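Local atomic coordinates of intracellular protein transport protein USO1 (Saccharomyces cerevisiae S288c, PDB entry 6LSU), a protein that is required for protein transport from the endoplasmic reticulum to the Golgi complex, acting as a membrane tether with a globular head, the part found here, and a coiled-coil tail. Residues A[171-174]-A[180-183]; A[190-195]-A[215-220]; A[441-446]-A[539-544]; A[502-507]-A[557-562]. One frame throughout, in Å; residues are numbered along the deposited sequence.

Contact 1 of 4, residues A[171-174]-A[180-183]; sequences EAVM and KARS
Ala-181 sits against two residues from the last turn of the preceding helix, Val-173 and Met-174. This is the tight part of the contact. The CB of Ala-181 lies 3.6 Å from CG2 of Val-173 and 3.7 Å from SD of Met-174, so one methyl group meets two side chains. Ala-181 and Val-173 both point their CB toward the other helix. The small alanine lets the backbones come close, with CA of Met-174 and CA of Ala-181 only 6.2 Å apart. Met-174 has the most surface buried here. Its chain bends at chi2 (-61°) and again at chi3 (-47°). That double bend carries SD to the alanine and CE on to Arg-182. CE rests over one face of the guanidinium, 3.5 Å from NH2, and the two side chains cross at about a right angle. The buried side also reaches helix 204-218, where Met-174 touches Ala-216 and Val-217. Shortening Met-174 to an alanine would probably open a gap beside Ala-181 and uncover that face of the Arg-182 guanidinium. The more open edge is at Arg-182, which is partly exposed. It is nevertheless held by hydrogen bonds from NE to Val-217 O and from NH2 to Ala-216 O. Lys-180 turns away from helix 160-174 to a salt bridge with Asp-139. The packing joins the end of ARM 2 to the start of ARM 3, as expected where consecutive helices of an armadillo-type solenoid meet.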
loop_
_atom_site.group_PDB
_atom_site.type_symbol
_atom_site.label_atom_id
_atom_site.label_comp_id
_atom_site.label_asym_id
_atom_site.label_seq_id
_atom_site.Cartn_x
_atom_site.Cartn_y
_atom_site.Cartn_z
ATOM N N GLU A 171 13.867 -15.552 -20.988
ATOM C CA GLU A 171 13.045 -15.479 -19.757
ATOM C C GLU A 171 13.473 -16.632 -18.839
ATOM O O GLU A 171 13.530 -16.437 -17.657
ATOM C CB GLU A 171 11.539 -15.588 -20.047
ATOM C CG GLU A 171 10.855 -14.346 -20.556
ATOM C CD GLU A 171 9.390 -14.680 -20.877
ATOM O OE1 GLU A 171 8.504 -14.484 -19.995
ATOM O OE2 GLU A 171 9.121 -15.227 -21.972
ATOM N N ALA A 172 13.682 -17.822 -19.375
ATOM C CA ALA A 172 14.077 -19.011 -18.584
ATOM C C ALA A 172 15.411 -18.760 -17.875
ATOM O O ALA A 172 15.520 -19.019 -16.656
ATOM C CB ALA A 172 14.134 -20.203 -19.478
ATOM N N VAL A 173 16.393 -18.190 -18.576
ATOM C CA VAL A 173 17.718 -17.955 -17.942
ATOM C C VAL A 173 17.598 -16.759 -16.980
ATOM O O VAL A 173 18.289 -16.782 -15.963
ATOM C CB VAL A 173 18.851 -17.824 -18.977
ATOM C CG1 VAL A 173 18.704 -18.887 -20.064
ATOM C CG2 VAL A 173 18.960 -16.446 -19.565
ATOM N N MET A 174 16.733 -15.768 -17.244
ATOM C CA MET A 174 16.567 -14.597 -16.327
ATOM C C MET A 174 15.892 -15.032 -15.011
ATOM O O MET A 174 16.197 -14.453 -13.971
ATOM C CB MET A 174 15.736 -13.461 -16.918
ATOM C CG MET A 174 16.453 -12.582 -17.901
ATOM S SD MET A 174 17.906 -11.659 -17.303
ATOM C CE MET A 174 17.348 -10.957 -15.768
ATOM N N LYS A 180 23.959 -12.927 -14.473
ATOM C CA LYS A 180 24.897 -13.287 -15.561
ATOM C C LYS A 180 24.234 -12.894 -16.893
ATOM O O LYS A 180 24.886 -12.212 -17.711
ATOM C CB LYS A 180 25.290 -14.761 -15.417
ATOM C CG LYS A 180 25.443 -15.278 -13.983
ATOM C CD LYS A 180 26.508 -16.359 -13.811
ATOM C CE LYS A 180 25.962 -17.768 -13.720
ATOM N NZ LYS A 180 27.038 -18.782 -13.817
ATOM N N ALA A 181 22.959 -13.258 -17.075
ATOM C CA ALA A 181 22.173 -12.979 -18.305
ATOM C C ALA A 181 22.011 -11.452 -18.462
ATOM O O ALA A 181 22.069 -10.937 -19.604
ATOM C CB ALA A 181 20.839 -13.698 -18.234
ATOM N N ARG A 182 21.788 -10.741 -17.355
ATOM C CA ARG A 182 21.551 -9.275 -17.407
ATOM C C ARG A 182 22.899 -8.623 -17.739
ATOM O O ARG A 182 22.969 -7.814 -18.663
ATOM C CB ARG A 182 20.896 -8.750 -16.123
ATOM C CG ARG A 182 20.590 -7.257 -16.175
ATOM C CD ARG A 182 20.086 -6.692 -14.859
ATOM N NE ARG A 182 18.789 -7.261 -14.527
ATOM C CZ ARG A 182 18.507 -8.004 -13.457
ATOM N NH1 ARG A 182 19.428 -8.275 -12.549
ATOM N NH2 ARG A 182 17.285 -8.481 -13.302
ATOM N N SER A 183 23.962 -9.082 -17.083
ATOM C CA SER A 183 25.378 -8.740 -17.397
ATOM C C SER A 183 25.689 -8.898 -18.900
ATOM O O SER A 183 26.085 -7.890 -19.543
ATOM C CB SER A 183 26.311 -9.558 -16.578
ATOM O OG SER A 183 27.606 -8.986 -16.633
#

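Contact 2 of 4, residues A[190-195]-A[215-220]; sequences TSISTM and MAVVND
Val-217 fits between Ile-192 and Met-195, joining two helices of ARM 3 in the armadillo-type solenoid of the head. The contact is small and wholly apolar, and all three residues are buried. Val-217 gives up the most surface. It points toward helix 191-198, and its two methyl groups divide the work. CG2 meets CE of Met-195 at 3.8 Å. CG1 faces CD1 of Ile-192 at 4.2 Å, a looser approach. CG1 stands anti to the backbone N of Val-217 (chi1 160°), which leaves CG2 beside that N and spreads the methyls to the two partners. Met-195 points the same way, toward helix 204-218, and reaches across with its terminal methyl. Ile-192 has its CB to one side, yet its CD1 end bends nearer. The helices are well separated: the closest CA atoms, those of Ile-192 and Val-217, are 9.1 Å apart, so the touching is done by side-chain ends. Helix 222-229 closes in on both partners, with Val-228 on Ile-192 and Val-224 on Val-217. Trp-155 packs on Met-195 from a loop. Just before helix 191-198, the N-cap residue Thr-190 offers a doubly used acceptor. Thr-190 O takes Thr-194 N at 3.2 Å and Thr-194 OG1 at 2.8 Å, the two donors coming from opposite faces of the carbonyl plane.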
loop_
_atom_site.group_PDB
_atom_site.type_symbol
_atom_site.label_atom_id
_atom_site.label_comp_id
_atom_site.label_asym_id
_atom_site.label_seq_id
_atom_site.Cartn_x
_atom_site.Cartn_y
_atom_site.Cartn_z
ATOM N N THR A 190 22.966 -1.829 -28.106
ATOM C CA THR A 190 21.869 -2.077 -29.087
ATOM C C THR A 190 20.880 -3.152 -28.569
ATOM O O THR A 190 19.768 -3.230 -29.112
ATOM C CB THR A 190 22.455 -2.445 -30.465
ATOM O OG1 THR A 190 21.390 -2.892 -31.302
ATOM C CG2 THR A 190 23.490 -3.550 -30.461
ATOM N N SER A 191 21.249 -3.938 -27.550
ATOM C CA SER A 191 20.540 -5.151 -27.044
ATOM C C SER A 191 19.127 -4.813 -26.521
ATOM O O SER A 191 18.111 -5.460 -26.962
ATOM C CB SER A 191 21.376 -5.750 -25.977
ATOM O OG SER A 191 20.847 -6.986 -25.566
ATOM N N ILE A 192 19.048 -3.824 -25.622
ATOM C CA ILE A 192 17.789 -3.303 -25.018
ATOM C C ILE A 192 16.911 -2.682 -26.125
ATOM O O ILE A 192 15.703 -3.002 -26.215
ATOM C CB ILE A 192 18.126 -2.289 -23.901
ATOM C CG1 ILE A 192 18.992 -2.872 -22.770
ATOM C CG2 ILE A 192 16.855 -1.640 -23.386
ATOM C CD1 ILE A 192 18.560 -4.247 -22.259
ATOM N N SER A 193 17.469 -1.811 -26.960
ATOM C CA SER A 193 16.695 -1.072 -27.996
ATOM C C SER A 193 15.932 -2.095 -28.814
ATOM O O SER A 193 14.786 -1.818 -29.187
ATOM C CB SER A 193 17.545 -0.215 -28.904
ATOM O OG SER A 193 18.764 0.090 -28.269
ATOM N N THR A 194 16.592 -3.214 -29.077
ATOM C CA THR A 194 16.064 -4.312 -29.920
ATOM C C THR A 194 14.885 -4.948 -29.199
ATOM O O THR A 194 13.850 -4.985 -29.835
ATOM C CB THR A 194 17.148 -5.346 -30.272
ATOM O OG1 THR A 194 18.175 -4.671 -30.984
ATOM C CG2 THR A 194 16.618 -6.483 -31.113
ATOM N N MET A 195 15.088 -5.394 -27.937
ATOM C CA MET A 195 14.028 -5.877 -27.000
ATOM C C MET A 195 12.820 -4.934 -26.991
ATOM O O MET A 195 11.685 -5.393 -27.268
ATOM C CB MET A 195 14.563 -5.950 -25.577
ATOM C CG MET A 195 14.731 -7.330 -25.068
ATOM S SD MET A 195 14.969 -7.219 -23.274
ATOM C CE MET A 195 16.182 -8.543 -23.124
ATOM N N MET A 215 10.100 -6.897 -18.181
ATOM C CA MET A 215 9.884 -6.839 -16.719
ATOM C C MET A 215 11.089 -7.457 -16.003
ATOM O O MET A 215 11.554 -6.841 -15.025
ATOM C CB MET A 215 8.635 -7.609 -16.293
ATOM C CG MET A 215 7.335 -6.849 -16.464
ATOM S SD MET A 215 5.931 -7.968 -16.227
ATOM C CE MET A 215 6.391 -8.503 -14.580
ATOM N N ALA A 216 11.521 -8.640 -16.417
ATOM C CA ALA A 216 12.625 -9.435 -15.832
ATOM C C ALA A 216 13.919 -8.666 -15.888
ATOM O O ALA A 216 14.656 -8.696 -14.937
ATOM C CB ALA A 216 12.813 -10.718 -16.586
ATOM N N VAL A 217 14.183 -8.003 -16.987
ATOM C CA VAL A 217 15.518 -7.426 -17.249
ATOM C C VAL A 217 15.654 -6.088 -16.480
ATOM O O VAL A 217 16.746 -5.875 -15.848
ATOM C CB VAL A 217 15.758 -7.318 -18.765
ATOM C CG1 VAL A 217 16.836 -6.327 -19.085
ATOM C CG2 VAL A 217 16.115 -8.675 -19.335
ATOM N N VAL A 218 14.628 -5.224 -16.507
ATOM C CA VAL A 218 14.674 -3.890 -15.825
ATOM C C VAL A 218 14.548 -4.048 -14.301
ATOM O O VAL A 218 14.959 -3.144 -13.617
ATOM C CB VAL A 218 13.592 -2.896 -16.297
ATOM C CG1 VAL A 218 13.434 -2.840 -17.802
ATOM C CG2 VAL A 218 12.248 -3.180 -15.662
ATOM N N ASN A 219 13.971 -5.146 -13.790
ATOM C CA ASN A 219 13.779 -5.396 -12.335
ATOM C C ASN A 219 15.119 -5.305 -11.591
ATOM O O ASN A 219 16.061 -6.010 -12.007
ATOM C CB ASN A 219 13.145 -6.772 -12.091
ATOM C CG ASN A 219 12.710 -6.955 -10.656
ATOM O OD1 ASN A 219 11.741 -6.319 -10.235
ATOM N ND2 ASN A 219 13.465 -7.750 -9.908
ATOM N N ASP A 220 15.184 -4.494 -10.526
ATOM C CA ASP A 220 16.372 -4.282 -9.648
ATOM C C ASP A 220 17.617 -3.887 -10.473
ATOM O O ASP A 220 18.727 -4.296 -10.091
ATOM C CB ASP A 220 16.628 -5.528 -8.780
ATOM C CG ASP A 220 15.589 -5.770 -7.691
ATOM O OD1 ASP A 220 15.110 -4.774 -7.098
ATOM O OD2 ASP A 220 15.258 -6.956 -7.438
#

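Contact 3 of 4, residues A[441-446]-A[539-544]; sequences LQRDFL and REITRN
Ile-541 packs against Leu-446 and the aliphatic part of Arg-443, where helices 439-459 and 535-543 lie side by side. Ile-541 points toward helix 439-459 and gives up the most surface. Its CG2 lies 4.4 Å from CB of Leu-446, and its CD1 lies 4.2 Å from CG of Arg-443. CG of Leu-446 is anti to its carbonyl carbon (chi1 -81°), which sends CD1 to within 4.1 Å of Thr-542 OG1. That hydroxyl is hydrogen-bonded within its own helix, to Leu-538 O. The charged groups pair locally. Arg-443 NH1 forms a salt bridge with Asp-444 OD1 at 3.2 Å. Arg-543 NH2 forms another with OE2 of Glu-540 at 2.6 Å, on the syn side of the carboxylate but 27° out of the guanidinium plane. NH1 of Arg-543 makes a second salt bridge, to Asp-599. The short helical segments run almost parallel, 5° apart, with their axes 10.7 Å from each other. This is side-by-side helix packing in the head's helical solenoid, with 441-446 in ARM 8. Helix 514-528 bridges the pair: Phe-527 packs on Gln-442 and Phe-445, while Phe-524 and Phe-528 pack on Thr-542. Helix 577-590 adds Trp-589 beside Thr-542 and Arg-543.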
loop_
_atom_site.group_PDB
_atom_site.type_symbol
_atom_site.label_atom_id
_atom_site.label_comp_id
_atom_site.label_asym_id
_atom_site.label_seq_id
_atom_site.Cartn_x
_atom_site.Cartn_y
_atom_site.Cartn_z
ATOM N N LEU A 441 -4.195 26.109 7.977
ATOM C CA LEU A 441 -5.339 25.284 7.516
ATOM C C LEU A 441 -5.895 24.488 8.715
ATOM O O LEU A 441 -7.106 24.173 8.785
ATOM C CB LEU A 441 -4.814 24.371 6.415
ATOM C CG LEU A 441 -5.863 23.887 5.421
ATOM C CD1 LEU A 441 -6.654 25.048 4.839
ATOM C CD2 LEU A 441 -5.166 23.127 4.314
ATOM N N GLN A 442 -5.009 24.183 9.655
ATOM C CA GLN A 442 -5.375 23.522 10.923
ATOM C C GLN A 442 -6.234 24.492 11.744
ATOM O O GLN A 442 -7.437 24.177 11.997
ATOM C CB GLN A 442 -4.129 23.072 11.656
ATOM C CG GLN A 442 -3.660 21.721 11.189
ATOM C CD GLN A 442 -2.299 21.382 11.740
ATOM O OE1 GLN A 442 -2.032 21.611 12.914
ATOM N NE2 GLN A 442 -1.414 20.872 10.883
ATOM N N ARG A 443 -5.703 25.680 12.040
ATOM C CA ARG A 443 -6.478 26.742 12.738
ATOM C C ARG A 443 -7.843 27.023 12.052
ATOM O O ARG A 443 -8.860 27.073 12.786
ATOM C CB ARG A 443 -5.602 27.985 12.844
ATOM C CG ARG A 443 -6.235 29.133 13.618
ATOM C CD ARG A 443 -5.268 30.302 13.777
ATOM N NE ARG A 443 -5.962 31.555 14.022
ATOM C CZ ARG A 443 -6.642 32.260 13.110
ATOM N NH1 ARG A 443 -6.735 31.843 11.856
ATOM N NH2 ARG A 443 -7.236 33.392 13.460
ATOM N N ASP A 444 -7.912 27.219 10.726
ATOM C CA ASP A 444 -9.170 27.651 10.078
ATOM C C ASP A 444 -10.188 26.517 10.234
ATOM O O ASP A 444 -11.418 26.782 10.392
ATOM C CB ASP A 444 -8.944 28.061 8.610
ATOM C CG ASP A 444 -8.281 29.426 8.402
ATOM O OD1 ASP A 444 -7.644 29.969 9.369
ATOM O OD2 ASP A 444 -8.365 29.943 7.261
ATOM N N PHE A 445 -9.712 25.280 10.096
ATOM C CA PHE A 445 -10.580 24.076 10.190
ATOM C C PHE A 445 -11.244 24.040 11.574
ATOM O O PHE A 445 -12.503 23.910 11.614
ATOM C CB PHE A 445 -9.775 22.797 9.968
ATOM C CG PHE A 445 -10.556 21.539 10.220
ATOM C CD1 PHE A 445 -11.599 21.186 9.382
ATOM C CD2 PHE A 445 -10.254 20.720 11.305
ATOM C CE1 PHE A 445 -12.307 20.014 9.582
ATOM C CE2 PHE A 445 -10.973 19.557 11.513
ATOM C CZ PHE A 445 -12.018 19.225 10.668
ATOM N N LEU A 446 -10.442 24.123 12.648
ATOM C CA LEU A 446 -10.954 24.031 14.031
ATOM C C LEU A 446 -11.971 25.159 14.257
ATOM O O LEU A 446 -13.117 24.827 14.701
ATOM C CB LEU A 446 -9.795 24.121 15.022
ATOM C CG LEU A 446 -9.011 22.833 15.239
ATOM C CD1 LEU A 446 -8.095 22.985 16.430
ATOM C CD2 LEU A 446 -9.935 21.652 15.486
ATOM N N ARG A 539 -4.731 23.889 20.890
ATOM C CA ARG A 539 -5.148 23.396 22.233
ATOM C C ARG A 539 -6.153 24.384 22.832
ATOM O O ARG A 539 -7.317 23.988 23.117
ATOM C CB ARG A 539 -3.916 23.186 23.116
ATOM C CG ARG A 539 -3.088 21.970 22.717
ATOM C CD ARG A 539 -1.732 21.940 23.388
ATOM N NE ARG A 539 -1.005 20.672 23.287
ATOM C CZ ARG A 539 -1.030 19.694 24.210
ATOM N NH1 ARG A 539 -1.766 19.808 25.301
ATOM N NH2 ARG A 539 -0.309 18.602 24.046
ATOM N N GLU A 540 -5.729 25.649 22.903
ATOM C CA GLU A 540 -6.497 26.782 23.471
ATOM C C GLU A 540 -7.855 26.914 22.814
ATOM O O GLU A 540 -8.781 27.150 23.546
ATOM C CB GLU A 540 -5.707 28.084 23.350
ATOM C CG GLU A 540 -4.593 28.149 24.383
ATOM C CD GLU A 540 -4.998 27.594 25.749
ATOM O OE1 GLU A 540 -4.384 26.549 26.188
ATOM O OE2 GLU A 540 -5.958 28.175 26.355
ATOM N N ILE A 541 -7.965 26.777 21.504
ATOM C CA ILE A 541 -9.285 26.875 20.812
ATOM C C ILE A 541 -10.192 25.743 21.283
ATOM O O ILE A 541 -11.420 25.932 21.311
ATOM C CB ILE A 541 -9.115 26.843 19.270
ATOM C CG1 ILE A 541 -8.380 28.087 18.772
ATOM C CG2 ILE A 541 -10.478 26.674 18.583
ATOM C CD1 ILE A 541 -7.994 28.022 17.317
ATOM N N THR A 542 -9.629 24.562 21.524
ATOM C CA THR A 542 -10.418 23.338 21.816
ATOM C C THR A 542 -10.863 23.450 23.264
ATOM O O THR A 542 -12.059 23.186 23.542
ATOM C CB THR A 542 -9.629 22.047 21.567
ATOM O OG1 THR A 542 -9.236 21.985 20.195
ATOM C CG2 THR A 542 -10.451 20.816 21.911
ATOM N N ARG A 543 -9.948 23.916 24.117
ATOM C CA ARG A 543 -10.205 24.153 25.566
ATOM C C ARG A 543 -11.387 25.124 25.724
ATOM O O ARG A 543 -12.325 24.843 26.514
ATOM C CB ARG A 543 -8.948 24.660 26.283
ATOM C CG ARG A 543 -8.940 24.339 27.764
ATOM C CD ARG A 543 -7.631 24.593 28.497
ATOM N NE ARG A 543 -7.184 25.970 28.365
ATOM C CZ ARG A 543 -7.810 27.047 28.852
ATOM N NH1 ARG A 543 -8.940 26.940 29.529
ATOM N NH2 ARG A 543 -7.310 28.251 28.629
ATOM N N ASN A 544 -11.397 26.236 25.016
ATOM C CA ASN A 544 -12.327 27.344 25.380
ATOM C C ASN A 544 -13.675 27.140 24.692
ATOM O O ASN A 544 -14.462 28.065 24.689
ATOM C CB ASN A 544 -11.653 28.705 25.196
ATOM C CG ASN A 544 -10.504 28.847 26.188
ATOM O OD1 ASN A 544 -10.683 28.619 27.394
ATOM N ND2 ASN A 544 -9.307 29.156 25.694
#

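Contact 4 of 4, residues A[502-507]-A[557-562]; sequences VLLNYD and LKAIQT
At the joint between ARM 8 and ARM 9 of the head's helical solenoid, Leu-504 packs on Ala-559 and Thr-562, in the first turn of helix 559-568. The contact is buried. Leu-504 gives up the most surface and does most of the touching through one methyl, CD2. This methyl lies 3.7 Å from CA of Ala-559 and 3.9 Å from its CB. It also stands 4.2 Å from CB of Thr-562, so it covers the seam between the two residues. CG of Leu-504 is anti to its carbonyl carbon (chi1 -62°), and this turns the end of the chain toward the helix although CB points to one side. Thr-562 points toward Leu-504 and uses its two branches differently. Its methyl, CG2, packs against the backbone O of Leu-504 at 3.5 Å. Its hydroxyl turns back and donates from OG1 to Lys-558 O at 2.7 Å, and also has a hydrogen bond with Thr-547 OG1. Replacing Thr-562 by an alanine would probably leave a gap beside the Leu-504 carbonyl, take one of two donors from Lys-558 O and deprive Thr-547 of a hydroxyl partner. Ile-563 adds a further contact to Leu-504, and Trp-589 of helix 577-590 touches Ala-559. Just before the helix, Leu-557 pairs by backbone hydrogen bonds with Thr-547 in a short antiparallel sheet. Lys-558 is the N-cap residue, and its carbonyl is gripped twice. Thr-562 N reaches Lys-558 O at 3.0 Å, while Thr-562 OG1 comes from 52° out of the carbonyl plane.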
loop_
_atom_site.group_PDB
_atom_site.type_symbol
_atom_site.label_atom_id
_atom_site.label_comp_id
_atom_site.label_asym_id
_atom_site.label_seq_id
_atom_site.Cartn_x
_atom_site.Cartn_y
_atom_site.Cartn_z
ATOM N N VAL A 502 -18.891 14.813 18.191
ATOM C CA VAL A 502 -18.557 13.472 18.742
ATOM C C VAL A 502 -17.835 13.659 20.083
ATOM O O VAL A 502 -18.225 13.079 21.111
ATOM C CB VAL A 502 -17.715 12.657 17.754
ATOM C CG1 VAL A 502 -17.115 11.420 18.409
ATOM C CG2 VAL A 502 -18.536 12.286 16.529
ATOM N N LEU A 503 -16.821 14.491 20.093
ATOM C CA LEU A 503 -15.926 14.602 21.278
ATOM C C LEU A 503 -16.684 15.103 22.532
ATOM O O LEU A 503 -16.239 14.750 23.653
ATOM C CB LEU A 503 -14.805 15.569 20.947
ATOM C CG LEU A 503 -13.791 15.739 22.058
ATOM C CD1 LEU A 503 -12.936 14.518 22.129
ATOM C CD2 LEU A 503 -12.914 16.961 21.880
ATOM N N LEU A 504 -17.733 15.920 22.395
ATOM C CA LEU A 504 -18.310 16.692 23.529
ATOM C C LEU A 504 -19.792 16.337 23.741
ATOM O O LEU A 504 -20.456 17.004 24.537
ATOM C CB LEU A 504 -18.139 18.211 23.286
ATOM C CG LEU A 504 -16.698 18.731 23.170
ATOM C CD1 LEU A 504 -16.654 20.158 22.643
ATOM C CD2 LEU A 504 -15.978 18.682 24.514
ATOM N N ASN A 505 -20.318 15.374 23.016
ATOM C CA ASN A 505 -21.720 14.916 23.166
ATOM C C ASN A 505 -21.694 13.460 23.580
ATOM O O ASN A 505 -20.629 12.808 23.446
ATOM C CB ASN A 505 -22.609 15.081 21.940
ATOM C CG ASN A 505 -22.943 16.533 21.666
ATOM O OD1 ASN A 505 -22.342 17.426 22.267
ATOM N ND2 ASN A 505 -23.861 16.780 20.729
ATOM N N TYR A 506 -22.817 13.034 24.155
ATOM C CA TYR A 506 -23.012 11.681 24.686
ATOM C C TYR A 506 -23.754 10.926 23.593
ATOM O O TYR A 506 -24.736 11.472 23.044
ATOM C CB TYR A 506 -23.731 11.715 26.035
ATOM C CG TYR A 506 -24.050 10.336 26.543
ATOM C CD1 TYR A 506 -23.039 9.502 27.017
ATOM C CD2 TYR A 506 -25.336 9.822 26.442
ATOM C CE1 TYR A 506 -23.323 8.210 27.420
ATOM C CE2 TYR A 506 -25.630 8.527 26.840
ATOM C CZ TYR A 506 -24.623 7.722 27.336
ATOM O OH TYR A 506 -24.913 6.454 27.750
ATOM N N ASP A 507 -23.263 9.742 23.240
ATOM C CA ASP A 507 -23.978 8.862 22.278
ATOM C C ASP A 507 -24.198 7.548 23.020
ATOM O O ASP A 507 -23.201 6.890 23.359
ATOM C CB ASP A 507 -23.231 8.740 20.939
ATOM C CG ASP A 507 -23.989 8.017 19.838
ATOM O OD1 ASP A 507 -25.224 8.161 19.758
ATOM O OD2 ASP A 507 -23.345 7.276 19.081
ATOM N N LEU A 557 -20.793 24.616 30.037
ATOM C CA LEU A 557 -19.706 23.681 30.460
ATOM C C LEU A 557 -18.571 23.573 29.415
ATOM O O LEU A 557 -18.827 23.178 28.242
ATOM C CB LEU A 557 -20.337 22.318 30.769
ATOM C CG LEU A 557 -19.503 21.379 31.649
ATOM C CD1 LEU A 557 -18.830 22.127 32.801
ATOM C CD2 LEU A 557 -20.351 20.231 32.178
ATOM N N LYS A 558 -17.341 23.880 29.846
ATOM C CA LYS A 558 -16.113 23.928 29.000
ATOM C C LYS A 558 -15.695 22.519 28.544
ATOM O O LYS A 558 -16.167 21.537 29.137
ATOM C CB LYS A 558 -14.935 24.493 29.788
ATOM C CG LYS A 558 -14.635 25.963 29.577
ATOM C CD LYS A 558 -13.425 26.403 30.398
ATOM C CE LYS A 558 -12.676 27.577 29.815
ATOM N NZ LYS A 558 -13.585 28.569 29.189
ATOM N N ALA A 559 -14.791 22.421 27.562
ATOM C CA ALA A 559 -14.472 21.155 26.858
ATOM C C ALA A 559 -13.934 20.114 27.856
ATOM O O ALA A 559 -14.472 18.971 27.915
ATOM C CB ALA A 559 -13.482 21.417 25.741
ATOM N N ILE A 560 -12.893 20.470 28.617
ATOM C CA ILE A 560 -12.178 19.494 29.470
ATOM C C ILE A 560 -13.099 18.946 30.573
ATOM O O ILE A 560 -12.882 17.809 31.002
ATOM C CB ILE A 560 -10.933 20.125 30.092
ATOM C CG1 ILE A 560 -9.864 20.340 29.016
ATOM C CG2 ILE A 560 -10.434 19.245 31.246
ATOM C CD1 ILE A 560 -8.479 20.666 29.546
ATOM N N GLN A 561 -14.036 19.727 31.083
ATOM C CA GLN A 561 -14.955 19.256 32.154
ATOM C C GLN A 561 -16.058 18.396 31.515
ATOM O O GLN A 561 -16.330 17.308 32.006
ATOM C CB GLN A 561 -15.503 20.436 32.967
ATOM C CG GLN A 561 -15.432 20.198 34.474
ATOM C CD GLN A 561 -14.009 20.017 34.951
ATOM O OE1 GLN A 561 -13.597 18.933 35.363
ATOM N NE2 GLN A 561 -13.239 21.090 34.881
ATOM N N THR A 562 -16.600 18.820 30.390
ATOM C CA THR A 562 -17.529 18.000 29.550
ATOM C C THR A 562 -16.930 16.621 29.186
ATOM O O THR A 562 -17.647 15.604 29.218
ATOM C CB THR A 562 -17.881 18.706 28.244
ATOM O OG1 THR A 562 -18.290 20.059 28.442
ATOM C CG2 THR A 562 -19.013 17.994 27.538
#

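In the fold
The four contacts form two groups at opposite sides of the chain's centre. Contacts 1 and 2 are in series along the chain, with centres about 10 Å apart. Arg-182 of contact 1 reaches the backbone of 215-220 in contact 2, with its NE 2.8 Å from Val-217 O and its NH2 3.1 Å from Ala-216 O. Contacts 3 and 4 have centres about 15 Å apart. Their segments alternate in sequence, and they touch where the end of helix 535-543 meets Ala-559 and Lys-558. Between the groups there is no touch. Contacts 2 and 3 come nearest, yet their closest atoms remain about 35 Å apart, in keeping with an elongated helical solenoid.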